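Local coordinates for protein porin (Pseudomonas aeruginosa, PDB 3T24) that forms an outer-membrane beta-barrel channel of the OprD porin family that probably takes up small carboxylate-bearing solutes, at residues F304-E309 and D338-L343; T202-T207 and V226-I231. All coordinates share one frame; numbering follows the deposited sequence.

Contact 1 (F304-E309 and D338-L343)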
ATOM      1  N   PHE A 304      -7.743   7.526   8.439  1.00 22.39           N
ATOM      2  CA  PHE A 304      -8.452   8.797   8.492  1.00 24.91           C
ATOM      3  C   PHE A 304      -9.467   8.912   7.385  1.00 30.09           C
ATOM      4  O   PHE A 304      -9.671   9.979   6.811  1.00 33.49           O
ATOM      5  CB  PHE A 304      -7.455   9.956   8.490  1.00 27.31           C
ATOM      6  CG  PHE A 304      -6.586   9.948   9.694  1.00 28.68           C
ATOM      7  CD1 PHE A 304      -6.933  10.672  10.807  1.00 26.49           C
ATOM      8  CD2 PHE A 304      -5.463   9.133   9.744  1.00 26.89           C
ATOM      9  CE1 PHE A 304      -6.143  10.637  11.949  1.00 31.73           C
ATOM     10  CE2 PHE A 304      -4.692   9.079  10.869  1.00 28.78           C
ATOM     11  CZ  PHE A 304      -5.028   9.828  11.982  1.00 29.50           C
ATOM     12  N   ALA A 305     -10.124   7.786   7.124  1.00 25.56           N
ATOM     13  CA  ALA A 305     -11.044   7.662   6.015  1.00 21.15           C
ATOM     14  C   ALA A 305     -12.478   7.374   6.464  1.00 23.44           C
ATOM     15  O   ALA A 305     -13.231   6.746   5.725  1.00 24.16           O
ATOM     16  CB  ALA A 305     -10.554   6.557   5.079  1.00 19.09           C
ATOM     17  N   ASN A 306     -12.841   7.801   7.676  1.00 25.24           N
ATOM     18  CA  ASN A 306     -14.216   7.671   8.172  1.00 30.54           C
ATOM     19  C   ASN A 306     -15.171   8.687   7.525  1.00 29.27           C
ATOM     20  O   ASN A 306     -14.734   9.685   6.959  1.00 29.43           O
ATOM     21  CB  ASN A 306     -14.258   7.794   9.706  1.00 33.29           C
ATOM     22  CG  ASN A 306     -13.463   6.687  10.411  1.00 31.18           C
ATOM     23  OD1 ASN A 306     -13.897   5.536  10.454  1.00 30.54           O
ATOM     24  ND2 ASN A 306     -12.308   7.041  10.971  1.00 25.02           N
ATOM     25  N   LYS A 307     -16.469   8.422   7.600  1.00 30.95           N
ATOM     26  CA  LYS A 307     -17.476   9.327   7.038  1.00 25.50           C
ATOM     27  C   LYS A 307     -17.236  10.781   7.468  1.00 30.91           C
ATOM     28  O   LYS A 307     -17.075  11.058   8.653  1.00 31.16           O
ATOM     29  CB  LYS A 307     -18.868   8.868   7.452  1.00 27.32           C
ATOM     30  CG  LYS A 307     -20.028   9.766   6.972  1.00 27.90           C
ATOM     31  CD  LYS A 307     -21.351   9.183   7.474  1.00 29.58           C
ATOM     32  CE  LYS A 307     -22.592   9.856   6.885  1.00 32.02           C
ATOM     33  NZ  LYS A 307     -22.492  11.312   7.070  1.00 41.49           N
ATOM     34  N   ASP A 308     -17.151  11.681   6.489  1.00 33.56           N
ATOM     35  CA  ASP A 308     -16.977  13.119   6.723  1.00 32.81           C
ATOM     36  C   ASP A 308     -15.630  13.526   7.310  1.00 29.94           C
ATOM     37  O   ASP A 308     -15.369  14.715   7.521  1.00 35.64           O
ATOM     38  CB  ASP A 308     -18.101  13.687   7.611  1.00 32.77           C
ATOM     39  CG  ASP A 308     -19.480  13.481   7.024  1.00 34.32           C
ATOM     40  OD1 ASP A 308     -19.646  13.541   5.788  1.00 33.77           O
ATOM     41  OD2 ASP A 308     -20.414  13.262   7.816  1.00 37.89           O
ATOM     42  N   GLU A 309     -14.769  12.560   7.580  1.00 27.67           N
ATOM     43  CA  GLU A 309     -13.499  12.882   8.219  1.00 25.91           C
ATOM     44  C   GLU A 309     -12.642  13.856   7.401  1.00 28.75           C
ATOM     45  O   GLU A 309     -12.478  13.694   6.193  1.00 33.91           O
ATOM     46  CB  GLU A 309     -12.730  11.602   8.556  1.00 26.10           C
ATOM     47  CG  GLU A 309     -11.449  11.832   9.362  1.00 23.42           C
ATOM     48  CD  GLU A 309     -10.982  10.574  10.073  1.00 30.07           C
ATOM     49  OE1 GLU A 309     -11.522   9.485   9.771  1.00 26.66           O
ATOM     50  OE2 GLU A 309     -10.079  10.683  10.933  1.00 28.02           O
ATOM     51  N   ASP A 338     -10.788  15.156  12.246  1.00 28.92           N
ATOM     52  CA  ASP A 338     -12.021  15.506  12.936  1.00 40.51           C
ATOM     53  C   ASP A 338     -13.214  15.485  11.998  1.00 39.00           C
ATOM     54  O   ASP A 338     -13.086  15.089  10.838  1.00 40.31           O
ATOM     55  CB  ASP A 338     -11.899  16.858  13.649  1.00 41.30           C
ATOM     56  CG  ASP A 338     -11.743  18.025  12.683  1.00 47.58           C
ATOM     57  OD1 ASP A 338     -11.229  19.077  13.119  1.00 51.17           O
ATOM     58  OD2 ASP A 338     -12.136  17.902  11.502  1.00 37.60           O
ATOM     59  N   ASN A 339     -14.367  15.902  12.514  1.00 35.00           N
ATOM     60  CA  ASN A 339     -15.569  16.037  11.699  1.00 32.63           C
ATOM     61  C   ASN A 339     -16.150  14.676  11.383  1.00 31.65           C
ATOM     62  O   ASN A 339     -16.953  14.526  10.464  1.00 35.97           O
ATOM     63  CB  ASN A 339     -15.290  16.817  10.397  1.00 29.57           C
ATOM     64  CG  ASN A 339     -16.566  17.390   9.773  1.00 45.38           C
ATOM     65  OD1 ASN A 339     -17.358  18.065  10.455  1.00 48.33           O
ATOM     66  ND2 ASN A 339     -16.779  17.117   8.477  1.00 34.40           N
ATOM     67  N   ILE A 340     -15.738  13.685  12.162  1.00 27.62           N
ATOM     68  CA  ILE A 340     -16.202  12.333  11.946  1.00 32.24           C
ATOM     69  C   ILE A 340     -17.640  12.191  12.367  1.00 29.70           C
ATOM     70  O   ILE A 340     -17.996  12.523  13.485  1.00 31.96           O
ATOM     71  CB  ILE A 340     -15.346  11.282  12.696  1.00 39.27           C
ATOM     72  CG1 ILE A 340     -13.929  11.236  12.108  1.00 29.19           C
ATOM     73  CG2 ILE A 340     -15.997   9.895  12.585  1.00 33.86           C
ATOM     74  CD1 ILE A 340     -12.901  10.722  13.072  1.00 27.97           C
ATOM     75  N   ASP A 341     -18.467  11.699  11.457  1.00 30.91           N
ATOM     76  CA  ASP A 341     -19.820  11.345  11.800  1.00 34.38           C
ATOM     77  C   ASP A 341     -19.816  10.048  12.628  1.00 33.16           C
ATOM     78  O   ASP A 341     -19.336   8.997  12.177  1.00 29.89           O
ATOM     79  CB  ASP A 341     -20.660  11.191  10.533  1.00 35.35           C
ATOM     80  CG  ASP A 341     -22.119  10.905  10.834  1.00 34.54           C
ATOM     81  OD1 ASP A 341     -22.425  10.640  12.015  1.00 32.70           O
ATOM     82  OD2 ASP A 341     -22.950  10.927   9.895  1.00 34.86           O
ATOM     83  N   LEU A 342     -20.359  10.130  13.839  1.00 29.81           N
ATOM     84  CA  LEU A 342     -20.341   9.002  14.756  1.00 27.20           C
ATOM     85  C   LEU A 342     -21.486   8.046  14.494  1.00 29.78           C
ATOM     86  O   LEU A 342     -21.527   6.955  15.076  1.00 32.38           O
ATOM     87  CB  LEU A 342     -20.352   9.463  16.216  1.00 28.45           C
ATOM     88  CG  LEU A 342     -19.151  10.271  16.720  1.00 32.57           C
ATOM     89  CD1 LEU A 342     -19.460  10.812  18.117  1.00 30.30           C
ATOM     90  CD2 LEU A 342     -17.855   9.465  16.729  1.00 35.70           C
ATOM     91  N   LEU A 343     -22.422   8.454  13.637  1.00 25.29           N
ATOM     92  CA  LEU A 343     -23.355   7.493  13.029  1.00 34.23           C
ATOM     93  C   LEU A 343     -24.522   7.100  13.943  1.00 34.94           C
ATOM     94  O   LEU A 343     -25.674   7.072  13.521  1.00 36.18           O
ATOM     95  CB  LEU A 343     -22.585   6.223  12.598  1.00 28.11           C
ATOM     96  CG  LEU A 343     -22.065   6.057  11.152  1.00 36.40           C
ATOM     97  CD1 LEU A 343     -21.728   7.363  10.455  1.00 37.39           C
ATOM     98  CD2 LEU A 343     -20.885   5.078  11.090  1.00 21.45           C
TER
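K307 stretches along D341, both side chains heading in one direction, and the pair joins a type II beta turn, N306 to E309, to D338-L343 on strand 328-341 of the OprD-family barrel. The turn belongs to the long loop between strands 270-280 and 310-319. K307 leaves the backbone with CG anti to N (chi1 178°) and stays extended through chi3. Its CG passes D341 CB at 3.9 Å, and CD meets L343 CD1 at 3.5 Å. K307 CE lies 3.2 Å from D341 OD2. A bend at chi4 (-52°) then brings NZ to the carboxylates, where it forms salt bridges with D341 OD2, at 2.9 Å through the anti lone pair, and with D308 OD2 on the syn side, tilted out of that carboxylate plane. The two carboxylate planes are nearly parallel, 6° apart, and the shared ammonium probably offsets the repulsion between D308 OD2 and D341 OD2, 4.0 Å from each other. Two hydrogen bonds to backbone carbonyls accompany this network: D341 N donates to K307 O, and N339 ND2 reaches D308 O at 2.9 Å. N339 and I340 both face G349 of strand 348-361 as a G1 beta bulge. The I340 side chain runs alongside E309, its CD1 lying 3.5 Å from E309 OE2. The same carboxylate steadies the turn, since E309 OE1 accepts from both N and ND2 of N306, while N306 OD1 takes a bond from K178 N. Within D338-L343, D341 OD1 closes an Asx turn, accepting L343 N at 2.7 Å from above the carboxylate plane.

Contact 2 (T202-T207 and V226-I231); sequences TDNLST and VHTLPI. With C8E ((hydroxyethyloxy)tri(ethyloxy)octane), chain L; C8E ((hydroxyethyloxy)tri(ethyloxy)octane), chain M.
N204 O accepts T228 N at 2.9 Å, and beyond it the strands 205-207 and 226-230 run antiparallel at 173°, with L205 and H227 as a non-hydrogen-bonded pair and S206 and V226 as a hydrogen-bonded one. The latter pair exchanges both bonds, V226 N to S206 O being the shorter at 2.8 Å. CA-H...O contacts, H227 CA to N204 O among them, fill in between. L205 and H227 share one face of the sheet; CB of L205 sits at the edge of the imidazole, 3.7 Å from H227 ND1. These are the open ends of the hairpin 205-214/218-230 in the barrel wall, and strand 235-248 continues the wall beyond H227. A detergent chain (C8E, chain L) lies along the L205-H227 face: its C19 meets the imidazole edge at H227 CE1, 3.2 Å away, and its C13 approaches L205 CD2 at 3.4 Å. C20 of the same molecule rests 3.3 Å from N204 CB. On the other face, S206 OG stands between its own N and carbonyl carbon (chi1 52°), which leaves it 4.1 Å from V226 CB.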
ATOM      1  N   THR A 202       5.189  16.649 -19.119  1.00 59.37           N
ATOM      2  CA  THR A 202       6.584  17.057 -19.166  1.00 65.34           C
ATOM      3  C   THR A 202       7.268  16.110 -18.216  1.00 70.36           C
ATOM      4  O   THR A 202       6.596  15.323 -17.553  1.00 68.87           O
ATOM      5  CB  THR A 202       6.793  18.478 -18.631  1.00 68.11           C
ATOM      6  OG1 THR A 202       6.652  18.472 -17.203  1.00 71.07           O
ATOM      7  CG2 THR A 202       5.790  19.445 -19.248  1.00 65.90           C
ATOM      8  N   ASP A 203       8.592  16.180 -18.132  1.00 78.02           N
ATOM      9  CA  ASP A 203       9.303  15.316 -17.202  1.00 84.73           C
ATOM     10  C   ASP A 203       9.053  15.731 -15.754  1.00 83.04           C
ATOM     11  O   ASP A 203       9.607  15.137 -14.833  1.00 86.40           O
ATOM     12  CB  ASP A 203      10.807  15.232 -17.523  1.00 94.98           C
ATOM     13  CG  ASP A 203      11.321  16.442 -18.283  1.00106.52           C
ATOM     14  OD1 ASP A 203      10.950  16.612 -19.463  1.00107.94           O
ATOM     15  OD2 ASP A 203      12.121  17.213 -17.710  1.00114.13           O
ATOM     16  N   ASN A 204       8.195  16.733 -15.559  1.00 75.10           N
ATOM     17  CA  ASN A 204       7.857  17.202 -14.214  1.00 69.59           C
ATOM     18  C   ASN A 204       6.372  17.134 -13.849  1.00 61.12           C
ATOM     19  O   ASN A 204       6.015  17.286 -12.689  1.00 64.18           O
ATOM     20  CB  ASN A 204       8.359  18.630 -14.010  1.00 73.08           C
ATOM     21  CG  ASN A 204       9.813  18.678 -13.608  1.00 78.01           C
ATOM     22  OD1 ASN A 204      10.242  17.963 -12.699  1.00 74.49           O
ATOM     23  ND2 ASN A 204      10.588  19.510 -14.295  1.00 83.06           N
ATOM     24  N   LEU A 205       5.515  16.916 -14.840  1.00 59.11           N
ATOM     25  CA  LEU A 205       4.072  16.932 -14.634  1.00 54.79           C
ATOM     26  C   LEU A 205       3.360  15.742 -15.259  1.00 52.94           C
ATOM     27  O   LEU A 205       3.342  15.579 -16.477  1.00 54.48           O
ATOM     28  CB  LEU A 205       3.465  18.210 -15.215  1.00 62.92           C
ATOM     29  CG  LEU A 205       1.934  18.238 -15.222  1.00 59.36           C
ATOM     30  CD1 LEU A 205       1.413  18.373 -13.797  1.00 53.16           C
ATOM     31  CD2 LEU A 205       1.419  19.372 -16.099  1.00 58.38           C
ATOM     32  N   SER A 206       2.736  14.916 -14.431  1.00 49.80           N
ATOM     33  CA  SER A 206       1.902  13.873 -14.993  1.00 54.46           C
ATOM     34  C   SER A 206       0.520  13.910 -14.393  1.00 50.59           C
ATOM     35  O   SER A 206       0.329  14.368 -13.270  1.00 50.33           O
ATOM     36  CB  SER A 206       2.542  12.497 -14.816  1.00 56.68           C
ATOM     37  OG  SER A 206       2.893  12.290 -13.464  1.00 63.08           O
ATOM     38  N   THR A 207      -0.450  13.440 -15.163  1.00 50.31           N
ATOM     39  CA  THR A 207      -1.788  13.245 -14.637  1.00 49.30           C
ATOM     40  C   THR A 207      -2.201  11.809 -14.903  1.00 49.78           C
ATOM     41  O   THR A 207      -1.654  11.142 -15.793  1.00 42.80           O
ATOM     42  CB  THR A 207      -2.804  14.212 -15.263  1.00 51.53           C
ATOM     43  OG1 THR A 207      -3.061  13.847 -16.629  1.00 52.80           O
ATOM     44  CG2 THR A 207      -2.274  15.626 -15.206  1.00 54.14           C
ATOM     45  N   VAL A 226       0.430  14.845 -10.496  1.00 47.00           N
ATOM     46  CA  VAL A 226       1.668  14.908  -9.733  1.00 49.05           C
ATOM     47  C   VAL A 226       2.625  15.910 -10.372  1.00 49.42           C
ATOM     48  O   VAL A 226       2.964  15.803 -11.544  1.00 52.54           O
ATOM     49  CB  VAL A 226       2.335  13.516  -9.628  1.00 47.51           C
ATOM     50  CG1 VAL A 226       3.707  13.614  -8.987  1.00 42.53           C
ATOM     51  CG2 VAL A 226       1.445  12.570  -8.847  1.00 38.94           C
ATOM     52  N   HIS A 227       3.056  16.896  -9.601  1.00 56.11           N
ATOM     53  CA  HIS A 227       3.942  17.918 -10.137  1.00 64.04           C
ATOM     54  C   HIS A 227       5.177  18.058  -9.259  1.00 67.50           C
ATOM     55  O   HIS A 227       5.072  18.285  -8.052  1.00 69.39           O
ATOM     56  CB  HIS A 227       3.203  19.253 -10.240  1.00 67.62           C
ATOM     57  CG  HIS A 227       3.985  20.331 -10.926  1.00 78.63           C
ATOM     58  ND1 HIS A 227       4.348  20.257 -12.255  1.00 82.34           N
ATOM     59  CD2 HIS A 227       4.469  21.509 -10.468  1.00 80.65           C
ATOM     60  CE1 HIS A 227       5.022  21.342 -12.585  1.00 83.27           C
ATOM     61  NE2 HIS A 227       5.110  22.119 -11.518  1.00 83.89           N
ATOM     62  N   THR A 228       6.349  17.896  -9.859  1.00 68.28           N
ATOM     63  CA  THR A 228       7.591  18.125  -9.138  1.00 69.48           C
ATOM     64  C   THR A 228       8.217  19.404  -9.669  1.00 73.94           C
ATOM     65  O   THR A 228       8.351  19.583 -10.876  1.00 71.98           O
ATOM     66  CB  THR A 228       8.570  16.947  -9.260  1.00 71.05           C
ATOM     67  OG1 THR A 228       8.015  15.790  -8.617  1.00 73.69           O
ATOM     68  CG2 THR A 228       9.888  17.290  -8.591  1.00 74.32           C
ATOM     69  N   LEU A 229       8.572  20.300  -8.754  1.00 75.43           N
ATOM     70  CA  LEU A 229       9.041  21.626  -9.115  1.00 75.53           C
ATOM     71  C   LEU A 229      10.396  21.897  -8.484  1.00 79.89           C
ATOM     72  O   LEU A 229      10.484  22.171  -7.289  1.00 77.58           O
ATOM     73  CB  LEU A 229       8.030  22.689  -8.666  1.00 73.58           C
ATOM     74  CG  LEU A 229       8.363  24.147  -9.003  1.00 78.32           C
ATOM     75  CD1 LEU A 229       8.847  24.270 -10.438  1.00 79.31           C
ATOM     76  CD2 LEU A 229       7.160  25.045  -8.768  1.00 81.66           C
ATOM     77  N   PRO A 230      11.464  21.823  -9.291  1.00 87.78           N
ATOM     78  CA  PRO A 230      12.809  22.081  -8.778  1.00 90.16           C
ATOM     79  C   PRO A 230      13.039  23.575  -8.646  1.00 89.60           C
ATOM     80  O   PRO A 230      13.054  24.270  -9.657  1.00 87.37           O
ATOM     81  CB  PRO A 230      13.707  21.507  -9.871  1.00 91.83           C
ATOM     82  CG  PRO A 230      12.915  21.697 -11.122  1.00 92.00           C
ATOM     83  CD  PRO A 230      11.466  21.537 -10.738  1.00 89.29           C
ATOM     84  N   ILE A 231      13.181  24.062  -7.418  1.00 91.57           N
ATOM     85  CA  ILE A 231      13.496  25.464  -7.191  1.00 97.42           C
ATOM     86  C   ILE A 231      14.963  25.688  -7.539  1.00100.91           C
ATOM     87  O   ILE A 231      15.323  26.652  -8.220  1.00101.30           O
ATOM     88  CB  ILE A 231      13.247  25.865  -5.728  1.00 98.41           C
TER
HETATM   89  C6  C8E L 403      -5.305  17.602 -18.427  1.00 85.94           C
HETATM   90  C7  C8E L 403      -4.690  18.987 -18.254  1.00 88.21           C
HETATM   91  C8  C8E L 403      -3.220  18.942 -18.648  1.00 89.25           C
HETATM   92  O9  C8E L 403      -2.914  20.005 -19.525  1.00 88.98           O
HETATM   93  C10 C8E L 403      -2.061  20.929 -18.892  1.00 88.11           C
HETATM   94  C11 C8E L 403      -0.648  20.644 -19.391  1.00 86.24           C
HETATM   95  O12 C8E L 403       0.202  21.744 -19.121  1.00 87.25           O
HETATM   96  C13 C8E L 403       1.538  21.351 -18.879  1.00 84.43           C
HETATM   97  C14 C8E L 403       2.327  22.564 -18.402  1.00 83.24           C
HETATM   98  O15 C8E L 403       2.262  22.713 -17.001  1.00 83.75           O
HETATM   99  C16 C8E L 403       3.554  23.013 -16.527  1.00 79.31           C
HETATM  100  C17 C8E L 403       4.488  21.897 -16.988  1.00 76.02           C
HETATM  101  O18 C8E L 403       5.826  22.308 -16.795  1.00 72.40           O
HETATM  102  C19 C8E L 403       6.118  22.325 -15.418  1.00 68.53           C
HETATM  103  C20 C8E L 403       7.432  21.609 -15.103  1.00 72.37           C
HETATM  104  O21 C8E L 403       8.163  22.361 -14.146  1.00 74.19           O
HETATM  105  C1  C8E M 404      -6.471  15.957 -13.866  1.00 62.62           C
HETATM  106  C2  C8E M 404      -6.823  14.570 -14.403  1.00 61.64           C
HETATM  107  C3  C8E M 404      -6.590  14.494 -15.910  1.00 65.77           C
HETATM  108  C4  C8E M 404      -7.052  13.143 -16.457  1.00 68.75           C
HETATM  109  C5  C8E M 404      -7.609  13.239 -17.881  1.00 74.09           C
HETATM  110  C6  C8E M 404      -7.455  11.924 -18.645  1.00 78.24           C
HETATM  111  C7  C8E M 404      -6.158  11.836 -19.454  1.00 82.58           C
HETATM  112  C8  C8E M 404      -4.891  11.940 -18.609  1.00 83.19           C
HETATM  113  O9  C8E M 404      -4.474  10.617 -18.368  1.00 83.88           O
HETATM  114  C10 C8E M 404      -4.229   9.956 -19.586  1.00 83.62           C
HETATM  115  C11 C8E M 404      -4.902   8.586 -19.645  1.00 82.67           C
HETATM  116  O12 C8E M 404      -6.300   8.768 -19.773  1.00 80.95           O

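Overall arrangement
From the N terminus, the chain reaches contact 2 first: T202-T207 enters strand 205-214, the chain turns back, and strand 218-230 returns to close the hairpin at V226-I231, with 18 residues between the two segments. It then continues through strands 235-248, 255-267 and 270-280 before the loop carrying F304-E309 opens contact 1. Strands 310-319 and 328-341 follow, and D338-L343 closes a 28-residue span. The contacts are therefore in series, neither nested nor crossed. The centres of contacts 1 and 2 are about 32 Å apart, and their nearest atoms about 19 Å. Contact 2 joins two neighbouring wall strands, whereas contact 1 ties the loop leading into strand 310-319 to strand 328-341, that strand's antiparallel neighbour.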